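Long-range contacts in type-2 restriction enzyme AgeI (Thalassobius gelatinovorus, PDB 5DWA), which recognises the double-stranded DNA sequence 5'-ACCGGT-3' and cleaves it after the first A, leaving terminal 5'-phosphates: residues V169-R174 with S192-L197; K140-I145 with I165-S170. All blocks are in the same frame, centred on the assembly; numbering follows the deposited sequence.

Contact 1 of 2, residues V169-R174 with S192-L197; sequences VSLAER and SVLSTL. With nucleotides of chain C; nucleotides of chain D.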
loop_
_atom_site.group_PDB
_atom_site.type_symbol
_atom_site.label_atom_id
_atom_site.label_comp_id
_atom_site.label_asym_id
_atom_site.label_seq_id
_atom_site.Cartn_x
_atom_site.Cartn_y
_atom_site.Cartn_z
ATOM N N VAL A 169 -10.030 -2.846 -6.284
ATOM C CA VAL A 169 -10.930 -3.794 -5.642
ATOM C C VAL A 169 -11.349 -3.265 -4.272
ATOM O O VAL A 169 -12.529 -3.274 -3.925
ATOM C CB VAL A 169 -10.277 -5.162 -5.481
ATOM C CG1 VAL A 169 -11.094 -6.045 -4.521
ATOM C CG2 VAL A 169 -10.099 -5.826 -6.843
ATOM N N SER A 170 -10.371 -2.764 -3.528
ATOM C CA SER A 170 -10.596 -2.286 -2.171
ATOM C C SER A 170 -9.856 -0.979 -1.995
ATOM O O SER A 170 -8.818 -0.766 -2.610
ATOM C CB SER A 170 -10.128 -3.320 -1.140
ATOM O OG SER A 170 -8.795 -3.744 -1.399
ATOM N N LEU A 171 -10.383 -0.111 -1.138
ATOM C CA LEU A 171 -9.849 1.241 -1.019
ATOM C C LEU A 171 -8.756 1.355 0.038
ATOM O O LEU A 171 -7.694 1.917 -0.240
ATOM C CB LEU A 171 -10.983 2.221 -0.721
ATOM C CG LEU A 171 -12.067 2.306 -1.797
ATOM C CD1 LEU A 171 -13.110 3.360 -1.431
ATOM C CD2 LEU A 171 -11.453 2.603 -3.178
ATOM N N ALA A 172 -9.013 0.803 1.232
ATOM C CA ALA A 172 -8.122 0.961 2.392
ATOM C C ALA A 172 -7.617 2.396 2.434
ATOM O O ALA A 172 -8.411 3.319 2.292
ATOM C CB ALA A 172 -6.962 -0.034 2.347
ATOM N N GLU A 173 -6.319 2.610 2.610
ATOM C CA GLU A 173 -5.808 3.964 2.405
ATOM C C GLU A 173 -5.031 4.025 1.105
ATOM O O GLU A 173 -4.417 5.039 0.771
ATOM C CB GLU A 173 -4.933 4.420 3.573
ATOM C CG GLU A 173 -5.720 4.836 4.809
ATOM C CD GLU A 173 -6.735 5.933 4.535
ATOM O OE1 GLU A 173 -6.528 6.762 3.619
ATOM O OE2 GLU A 173 -7.758 5.959 5.244
ATOM N N ARG A 174 -5.077 2.929 0.364
ATOM C CA ARG A 174 -4.371 2.847 -0.902
ATOM C C ARG A 174 -4.996 3.759 -1.953
ATOM O O ARG A 174 -4.335 4.147 -2.910
ATOM C CB ARG A 174 -4.340 1.399 -1.380
ATOM C CG ARG A 174 -3.309 0.568 -0.640
ATOM C CD ARG A 174 -3.378 -0.889 -1.030
ATOM N NE ARG A 174 -4.489 -1.571 -0.382
ATOM C CZ ARG A 174 -5.673 -1.792 -0.939
ATOM N NH1 ARG A 174 -5.909 -1.426 -2.198
ATOM N NH2 ARG A 174 -6.621 -2.406 -0.244
ATOM N N SER A 192 -11.333 11.626 -14.563
ATOM C CA SER A 192 -10.593 10.772 -13.639
ATOM C C SER A 192 -11.583 10.038 -12.746
ATOM O O SER A 192 -12.071 10.586 -11.758
ATOM C CB SER A 192 -9.612 11.593 -12.806
ATOM O OG SER A 192 -8.897 10.769 -11.899
ATOM N N VAL A 193 -11.888 8.797 -13.110
ATOM C CA VAL A 193 -12.954 8.053 -12.453
ATOM C C VAL A 193 -12.372 7.056 -11.464
ATOM O O VAL A 193 -11.383 6.393 -11.760
ATOM C CB VAL A 193 -13.821 7.328 -13.499
ATOM C CG1 VAL A 193 -14.912 6.502 -12.843
ATOM C CG2 VAL A 193 -14.439 8.351 -14.469
ATOM N N LEU A 194 -12.972 6.984 -10.275
ATOM C CA LEU A 194 -12.676 5.919 -9.325
ATOM C C LEU A 194 -13.708 4.809 -9.493
ATOM O O LEU A 194 -14.888 5.016 -9.224
ATOM C CB LEU A 194 -12.699 6.462 -7.889
ATOM C CG LEU A 194 -12.376 5.452 -6.789
ATOM C CD1 LEU A 194 -10.953 4.942 -6.941
ATOM C CD2 LEU A 194 -12.584 6.082 -5.410
ATOM N N SER A 195 -13.256 3.644 -9.947
ATOM C CA SER A 195 -14.121 2.480 -10.074
ATOM C C SER A 195 -13.678 1.466 -9.044
ATOM O O SER A 195 -12.490 1.159 -8.956
ATOM C CB SER A 195 -14.052 1.888 -11.483
ATOM O OG SER A 195 -14.458 2.850 -12.442
ATOM N N THR A 196 -14.610 0.962 -8.245
ATOM C CA THR A 196 -14.211 0.106 -7.160
ATOM C C THR A 196 -15.233 -0.966 -6.867
ATOM O O THR A 196 -16.422 -0.782 -7.099
ATOM C CB THR A 196 -13.934 0.952 -5.889
ATOM O OG1 THR A 196 -13.383 0.114 -4.866
ATOM C CG2 THR A 196 -15.211 1.671 -5.387
ATOM N N LEU A 197 -14.752 -2.098 -6.371
ATOM C CA LEU A 197 -15.642 -3.109 -5.825
ATOM C C LEU A 197 -15.935 -2.816 -4.355
ATOM O O LEU A 197 -16.792 -3.477 -3.753
ATOM C CB LEU A 197 -15.036 -4.505 -5.978
ATOM C CG LEU A 197 -14.843 -4.941 -7.428
ATOM C CD1 LEU A 197 -14.268 -6.333 -7.461
ATOM C CD2 LEU A 197 -16.162 -4.877 -8.173
ATOM P P DC C 6 -5.145 -3.338 -5.693
ATOM O OP1 DC C 6 -6.423 -3.369 -6.384
ATOM O OP2 DC C 6 -4.603 -2.115 -5.077
ATOM O "O5'" DC C 6 -5.231 -4.449 -4.550
ATOM C "C5'" DC C 6 -5.575 -5.758 -4.893
ATOM C "C4'" DC C 6 -5.443 -6.641 -3.676
ATOM O "O4'" DC C 6 -4.092 -6.581 -3.172
ATOM C "C3'" DC C 6 -6.353 -6.292 -2.511
ATOM O "O3'" DC C 6 -6.808 -7.491 -1.954
ATOM C "C2'" DC C 6 -5.426 -5.545 -1.542
ATOM C "C1'" DC C 6 -4.084 -6.214 -1.804
ATOM N N1 DC C 6 -2.921 -5.327 -1.618
ATOM C C2 DC C 6 -1.885 -5.681 -0.745
ATOM O O2 DC C 6 -1.971 -6.719 -0.078
ATOM N N3 DC C 6 -0.818 -4.854 -0.633
ATOM C C4 DC C 6 -0.749 -3.750 -1.370
ATOM N N4 DC C 6 0.319 -2.965 -1.220
ATOM C C5 DC C 6 -1.773 -3.395 -2.286
ATOM C C6 DC C 6 -2.825 -4.203 -2.383
ATOM P P DG C 7 -8.254 -7.603 -1.275
ATOM O OP1 DG C 7 -8.956 -8.717 -1.947
ATOM O OP2 DG C 7 -8.899 -6.287 -1.155
ATOM O "O5'" DG C 7 -7.917 -8.071 0.213
ATOM C "C5'" DG C 7 -7.170 -9.240 0.454
ATOM C "C4'" DG C 7 -6.823 -9.318 1.932
ATOM O "O4'" DG C 7 -5.764 -8.376 2.234
ATOM C "C3'" DG C 7 -7.964 -8.952 2.869
ATOM O "O3'" DG C 7 -7.827 -9.700 4.042
ATOM C "C2'" DG C 7 -7.722 -7.460 3.133
ATOM C "C1'" DG C 7 -6.207 -7.417 3.195
ATOM N N9 DG C 7 -5.631 -6.152 2.786
ATOM C C8 DG C 7 -6.274 -5.083 2.204
ATOM N N7 DG C 7 -5.461 -4.116 1.880
ATOM C C5 DG C 7 -4.207 -4.589 2.234
ATOM C C6 DG C 7 -2.934 -3.987 2.117
ATOM O O6 DG C 7 -2.651 -2.880 1.639
ATOM N N1 DG C 7 -1.927 -4.810 2.594
ATOM C C2 DG C 7 -2.119 -6.060 3.127
ATOM N N2 DG C 7 -1.022 -6.706 3.531
ATOM N N3 DG C 7 -3.303 -6.633 3.248
ATOM C C4 DG C 7 -4.297 -5.846 2.782
ATOM P P DA D 4 -4.453 6.686 8.216
ATOM O OP1 DA D 4 -3.683 7.493 9.199
ATOM O OP2 DA D 4 -4.972 7.313 6.981
ATOM O "O5'" DA D 4 -3.573 5.420 7.796
ATOM C "C5'" DA D 4 -2.699 4.844 8.741
ATOM C "C4'" DA D 4 -2.178 3.511 8.257
ATOM O "O4'" DA D 4 -3.190 2.496 8.425
ATOM C "C3'" DA D 4 -1.776 3.453 6.781
ATOM O "O3'" DA D 4 -0.607 2.712 6.678
ATOM C "C2'" DA D 4 -2.926 2.680 6.147
ATOM C "C1'" DA D 4 -3.192 1.706 7.271
ATOM N N9 DA D 4 -4.451 1.006 7.180
ATOM C C8 DA D 4 -5.501 1.280 6.354
ATOM N N7 DA D 4 -6.514 0.464 6.503
ATOM C C5 DA D 4 -6.086 -0.405 7.503
ATOM C C6 DA D 4 -6.686 -1.517 8.121
ATOM N N6 DA D 4 -7.910 -1.956 7.823
ATOM N N1 DA D 4 -5.981 -2.155 9.073
ATOM C C2 DA D 4 -4.756 -1.719 9.376
ATOM N N3 DA D 4 -4.088 -0.692 8.864
ATOM C C4 DA D 4 -4.819 -0.077 7.924
#

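Contact 2 of 2, residues K140-I145 with I165-S170; sequences KVDVMI and IHAKVS. With nucleotides of chain C.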
loop_
_atom_site.group_PDB
_atom_site.type_symbol
_atom_site.label_atom_id
_atom_site.label_comp_id
_atom_site.label_asym_id
_atom_site.label_seq_id
_atom_site.Cartn_x
_atom_site.Cartn_y
_atom_site.Cartn_z
ATOM N N LYS A 140 -0.096 6.548 -11.332
ATOM C CA LYS A 140 -1.156 5.805 -10.638
ATOM C C LYS A 140 -2.508 6.045 -11.300
ATOM O O LYS A 140 -3.372 6.763 -10.778
ATOM C CB LYS A 140 -1.206 6.171 -9.146
ATOM C CG LYS A 140 -2.166 5.331 -8.295
ATOM C CD LYS A 140 -1.942 3.823 -8.454
ATOM C CE LYS A 140 -2.555 3.059 -7.269
ATOM N NZ LYS A 140 -2.674 1.600 -7.527
ATOM N N VAL A 141 -2.663 5.443 -12.476
ATOM C CA VAL A 141 -3.935 5.386 -13.187
ATOM C C VAL A 141 -3.906 4.070 -13.946
ATOM O O VAL A 141 -2.843 3.647 -14.401
ATOM C CB VAL A 141 -4.137 6.609 -14.111
ATOM C CG1 VAL A 141 -3.061 6.679 -15.182
ATOM C CG2 VAL A 141 -5.529 6.596 -14.717
ATOM N N ASP A 142 -5.050 3.403 -14.058
ATOM C CA ASP A 142 -5.049 1.997 -14.461
ATOM C C ASP A 142 -5.582 1.698 -15.857
ATOM O O ASP A 142 -5.016 0.879 -16.571
ATOM C CB ASP A 142 -5.838 1.197 -13.422
ATOM C CG ASP A 142 -5.341 1.454 -12.022
ATOM O OD1 ASP A 142 -4.117 1.338 -11.811
ATOM O OD2 ASP A 142 -6.154 1.809 -11.151
ATOM N N VAL A 143 -6.683 2.331 -16.222
ATOM C CA VAL A 143 -7.338 2.034 -17.488
ATOM C C VAL A 143 -7.569 3.357 -18.217
ATOM O O VAL A 143 -8.077 4.313 -17.633
ATOM C CB VAL A 143 -8.673 1.285 -17.270
ATOM C CG1 VAL A 143 -9.354 0.989 -18.592
ATOM C CG2 VAL A 143 -8.483 0.006 -16.430
ATOM N N MET A 144 -7.180 3.449 -19.480
ATOM C CA MET A 144 -7.405 4.712 -20.168
ATOM C C MET A 144 -8.760 4.698 -20.866
ATOM O O MET A 144 -9.289 3.634 -21.199
ATOM C CB MET A 144 -6.255 5.026 -21.139
ATOM C CG MET A 144 -6.299 4.373 -22.491
ATOM S SD MET A 144 -5.051 5.099 -23.596
ATOM C CE MET A 144 -4.729 3.667 -24.607
ATOM N N ILE A 145 -9.342 5.886 -21.009
ATOM C CA ILE A 145 -10.613 6.064 -21.697
ATOM C C ILE A 145 -10.341 6.874 -22.948
ATOM O O ILE A 145 -9.674 7.913 -22.871
ATOM C CB ILE A 145 -11.662 6.791 -20.833
ATOM C CG1 ILE A 145 -11.730 6.201 -19.419
ATOM C CG2 ILE A 145 -13.031 6.759 -21.520
ATOM C CD1 ILE A 145 -12.515 7.081 -18.449
ATOM N N ILE A 165 -9.323 5.649 -15.601
ATOM C CA ILE A 165 -9.969 5.006 -14.456
ATOM C C ILE A 165 -8.930 4.560 -13.424
ATOM O O ILE A 165 -7.937 3.926 -13.782
ATOM C CB ILE A 165 -10.801 3.782 -14.896
ATOM C CG1 ILE A 165 -11.823 4.186 -15.965
ATOM C CG2 ILE A 165 -11.494 3.148 -13.696
ATOM C CD1 ILE A 165 -12.644 3.020 -16.479
ATOM N N HIS A 166 -9.153 4.930 -12.157
ATOM C CA HIS A 166 -8.444 4.374 -11.024
ATOM C C HIS A 166 -9.271 3.208 -10.543
ATOM O O HIS A 166 -10.352 3.410 -9.987
ATOM C CB HIS A 166 -8.287 5.440 -9.949
ATOM C CG HIS A 166 -7.671 6.688 -10.477
ATOM N ND1 HIS A 166 -6.314 6.918 -10.434
ATOM C CD2 HIS A 166 -8.215 7.749 -11.124
ATOM C CE1 HIS A 166 -6.050 8.076 -11.013
ATOM N NE2 HIS A 166 -7.185 8.594 -11.452
ATOM N N ALA A 167 -8.786 1.995 -10.803
ATOM C CA ALA A 167 -9.541 0.783 -10.526
ATOM C C ALA A 167 -8.999 0.153 -9.260
ATOM O O ALA A 167 -7.802 -0.106 -9.159
ATOM C CB ALA A 167 -9.448 -0.191 -11.692
ATOM N N LYS A 168 -9.864 -0.043 -8.273
ATOM C CA LYS A 168 -9.424 -0.628 -7.013
ATOM C C LYS A 168 -10.453 -1.620 -6.536
ATOM O O LYS A 168 -11.621 -1.279 -6.396
ATOM C CB LYS A 168 -9.217 0.436 -5.927
ATOM C CG LYS A 168 -8.516 1.697 -6.388
ATOM C CD LYS A 168 -7.986 2.482 -5.212
ATOM C CE LYS A 168 -6.683 1.889 -4.693
ATOM N NZ LYS A 168 -5.559 2.081 -5.656
ATOM N N VAL A 169 -10.030 -2.846 -6.284
ATOM C CA VAL A 169 -10.930 -3.794 -5.642
ATOM C C VAL A 169 -11.349 -3.265 -4.272
ATOM O O VAL A 169 -12.529 -3.274 -3.925
ATOM C CB VAL A 169 -10.277 -5.162 -5.481
ATOM C CG1 VAL A 169 -11.094 -6.045 -4.521
ATOM C CG2 VAL A 169 -10.099 -5.826 -6.843
ATOM N N SER A 170 -10.371 -2.764 -3.528
ATOM C CA SER A 170 -10.596 -2.286 -2.171
ATOM C C SER A 170 -9.856 -0.979 -1.995
ATOM O O SER A 170 -8.818 -0.766 -2.610
ATOM C CB SER A 170 -10.128 -3.320 -1.140
ATOM O OG SER A 170 -8.795 -3.744 -1.399
ATOM P P DC C 5 -0.171 -0.304 -7.345
ATOM O OP1 DC C 5 -0.572 0.539 -8.499
ATOM O OP2 DC C 5 0.186 0.329 -6.058
ATOM O "O5'" DC C 5 -1.327 -1.373 -7.088
ATOM C "C5'" DC C 5 -1.818 -2.157 -8.161
ATOM C "C4'" DC C 5 -1.951 -3.604 -7.737
ATOM O "O4'" DC C 5 -0.646 -4.151 -7.521
ATOM C "C3'" DC C 5 -2.688 -3.794 -6.428
ATOM O "O3'" DC C 5 -4.060 -3.943 -6.710
ATOM C "C2'" DC C 5 -2.078 -5.089 -5.863
ATOM C "C1'" DC C 5 -0.702 -5.175 -6.543
ATOM N N1 DC C 5 0.471 -4.991 -5.623
ATOM C C2 DC C 5 1.359 -6.052 -5.407
ATOM O O2 DC C 5 1.151 -7.125 -5.972
ATOM N N3 DC C 5 2.426 -5.870 -4.591
ATOM C C4 DC C 5 2.619 -4.681 -3.997
ATOM N N4 DC C 5 3.687 -4.545 -3.205
ATOM C C5 DC C 5 1.735 -3.586 -4.213
ATOM C C6 DC C 5 0.685 -3.778 -5.017
ATOM P P DC C 6 -5.145 -3.338 -5.693
ATOM O OP1 DC C 6 -6.423 -3.369 -6.384
ATOM O OP2 DC C 6 -4.603 -2.115 -5.077
ATOM O "O5'" DC C 6 -5.231 -4.449 -4.550
ATOM C "C5'" DC C 6 -5.575 -5.758 -4.893
ATOM C "C4'" DC C 6 -5.443 -6.641 -3.676
ATOM O "O4'" DC C 6 -4.092 -6.581 -3.172
ATOM C "C3'" DC C 6 -6.353 -6.292 -2.511
ATOM O "O3'" DC C 6 -6.808 -7.491 -1.954
ATOM C "C2'" DC C 6 -5.426 -5.545 -1.542
ATOM C "C1'" DC C 6 -4.084 -6.214 -1.804
ATOM N N1 DC C 6 -2.921 -5.327 -1.618
ATOM C C2 DC C 6 -1.885 -5.681 -0.745
ATOM O O2 DC C 6 -1.971 -6.719 -0.078
ATOM N N3 DC C 6 -0.818 -4.854 -0.633
ATOM C C4 DC C 6 -0.749 -3.750 -1.370
ATOM N N4 DC C 6 0.319 -2.965 -1.220
ATOM C C5 DC C 6 -1.773 -3.395 -2.286
ATOM C C6 DC C 6 -2.825 -4.203 -2.383
ATOM P P DG C 7 -8.254 -7.603 -1.275
ATOM O OP1 DG C 7 -8.956 -8.717 -1.947
ATOM O OP2 DG C 7 -8.899 -6.287 -1.155
ATOM O "O5'" DG C 7 -7.917 -8.071 0.213
ATOM C "C5'" DG C 7 -7.170 -9.240 0.454
ATOM C "C4'" DG C 7 -6.823 -9.318 1.932
ATOM O "O4'" DG C 7 -5.764 -8.376 2.234
ATOM C "C3'" DG C 7 -7.964 -8.952 2.869
ATOM O "O3'" DG C 7 -7.827 -9.700 4.042
ATOM C "C2'" DG C 7 -7.722 -7.460 3.133
ATOM C "C1'" DG C 7 -6.207 -7.417 3.195
ATOM N N9 DG C 7 -5.631 -6.152 2.786
ATOM C C8 DG C 7 -6.274 -5.083 2.204
ATOM N N7 DG C 7 -5.461 -4.116 1.880
ATOM C C5 DG C 7 -4.207 -4.589 2.234
ATOM C C6 DG C 7 -2.934 -3.987 2.117
ATOM O O6 DG C 7 -2.651 -2.880 1.639
ATOM N N1 DG C 7 -1.927 -4.810 2.594
ATOM C C2 DG C 7 -2.119 -6.060 3.127
ATOM N N2 DG C 7 -1.022 -6.706 3.531
ATOM N N3 DG C 7 -3.303 -6.633 3.248
ATOM C C4 DG C 7 -4.297 -5.846 2.782
HETATM O O HOH W 1 -5.525 -0.182 -7.475
HETATM O O HOH W 2 -3.461 0.457 -5.108
HETATM O O HOH W 3 -5.605 2.457 -8.602
#

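Contact 1 of 2, residues V169-R174 with S192-L197
Leu194 and Leu171 meet methyl to methyl, CD2 to CD2 at 4.3 Å, where strand 191-196 of the PD-(D/E)XK nuclease core packs against the DNA-binding loop 169-174. Two residues on, Thr196 points the same way, and its side chain crosses that of Leu171 at about a right angle. Its OG1, held anti to the backbone N (chi1 -173°), lies 3.6 Å from Leu171 CD2. The polar needs of this buried hydroxyl are met by Lys168 O and Asp198 N. Leu197, just past the strand end, sets its CB 3.5 Å from Val169 O, while its CD1 meets Val169 CG2; Phe96 of helix 84-109 packs against both residues. The loop seated in this way carries two side chains that hold the DNA, Ser170 at a phosphate and Arg174 at a guanine edge. Ser170 OG, in the crowded position between backbone N and carbonyl carbon (chi1 51°), bonds OP2 of DG7 of chain C at 2.6 Å. Arg174 grips Ser170 end-on, NH1 to the carbonyl O and NH2 to OG, which fixes the guanidinium beside the guanine. C2' of DC6 of chain C lies over one face of that group, toward its rim, and Leu171 O over the opposite face. Arg174 NE makes a weak bond to O6 of DG7 of chain C and NH2 a firmer one to N7 of the same base, each 3.0 Å.

Contact 2 of 2, residues K140-I145 with I165-S170
The His166 ring carries Val141 CG2 over one face, a CH-pi contact 4.2 Å from the centroid, 20° off the normal and shifted toward the rim. Lys140 O sits at the ring edge, near the plane, beside ND1 and CE1. ND1 is hydrogen-bonded to Asp178 OD1 of helix 178-187, NE2 weakly to Ser192 OG, and Phe234 meets the ring edge-to-face. A second flat group, the Asp142 carboxylate, reaches across with CG anti to the carbonyl carbon (chi1 -53°). Its OD2 receives the Ala167 N-H at 2.7 Å through the anti lone pair, the one turned away from OD1.

These groups flank a classic beta bulge in the hairpin of strands 143-148 and 159-168: Asp142 N at 2.9 Å and Val143 N at 3.2 Å both donate to Ile165 O. Ile165 N returns a bond to Val143 O, making Val143 and Ile165 an antiparallel hydrogen-bonded pair whose side chains share one face of the sheet. The arrangement is consistent with Asp142, in the bulge, as the first aspartate and Lys168 as the lysine of the PD-(D/E)XK motif, with His166 where the second acid usually stands.

The Lys168 chain is bent at chi3 and chi4, and its side chain crosses that of Lys140 at about a right angle. The two NZ atoms, both donors, stay 3.5 Å apart and meet through water instead. Water 2 accepts from Lys140 NZ at 2.8 Å and from Lys168 NZ at 2.7 Å, and it lies beside OP2 of DC6 of chain C; water 3 joins Lys168 NZ to Asp142 OD2. Lys168 NZ also forms a salt bridge with Asp178 OD2, whereas Lys140 NZ makes a short bond, 2.5 Å, to OP1 of DC5 of chain C.

Overall arrangement
From the N terminus, contact 2 comes first: the chain leaves 140-145 along strand 143-148, turns, and returns on strand 159-168, closing a hairpin. Contact 1 starts where this one ends, sharing Val169 and Ser170. The chain then runs through the DNA-facing loop and helix 178-187 before strand 191-196 returns parallel to 159-168, so contact 1 closes a beta-alpha-beta crossover. The two loops follow one another and neither nests inside the other. Strand 159-168 lies between its two partners in the mixed sheet. A probable hydrogen bond from His166 N to Val193 O joins the two contacts directly, 2.7 Å long.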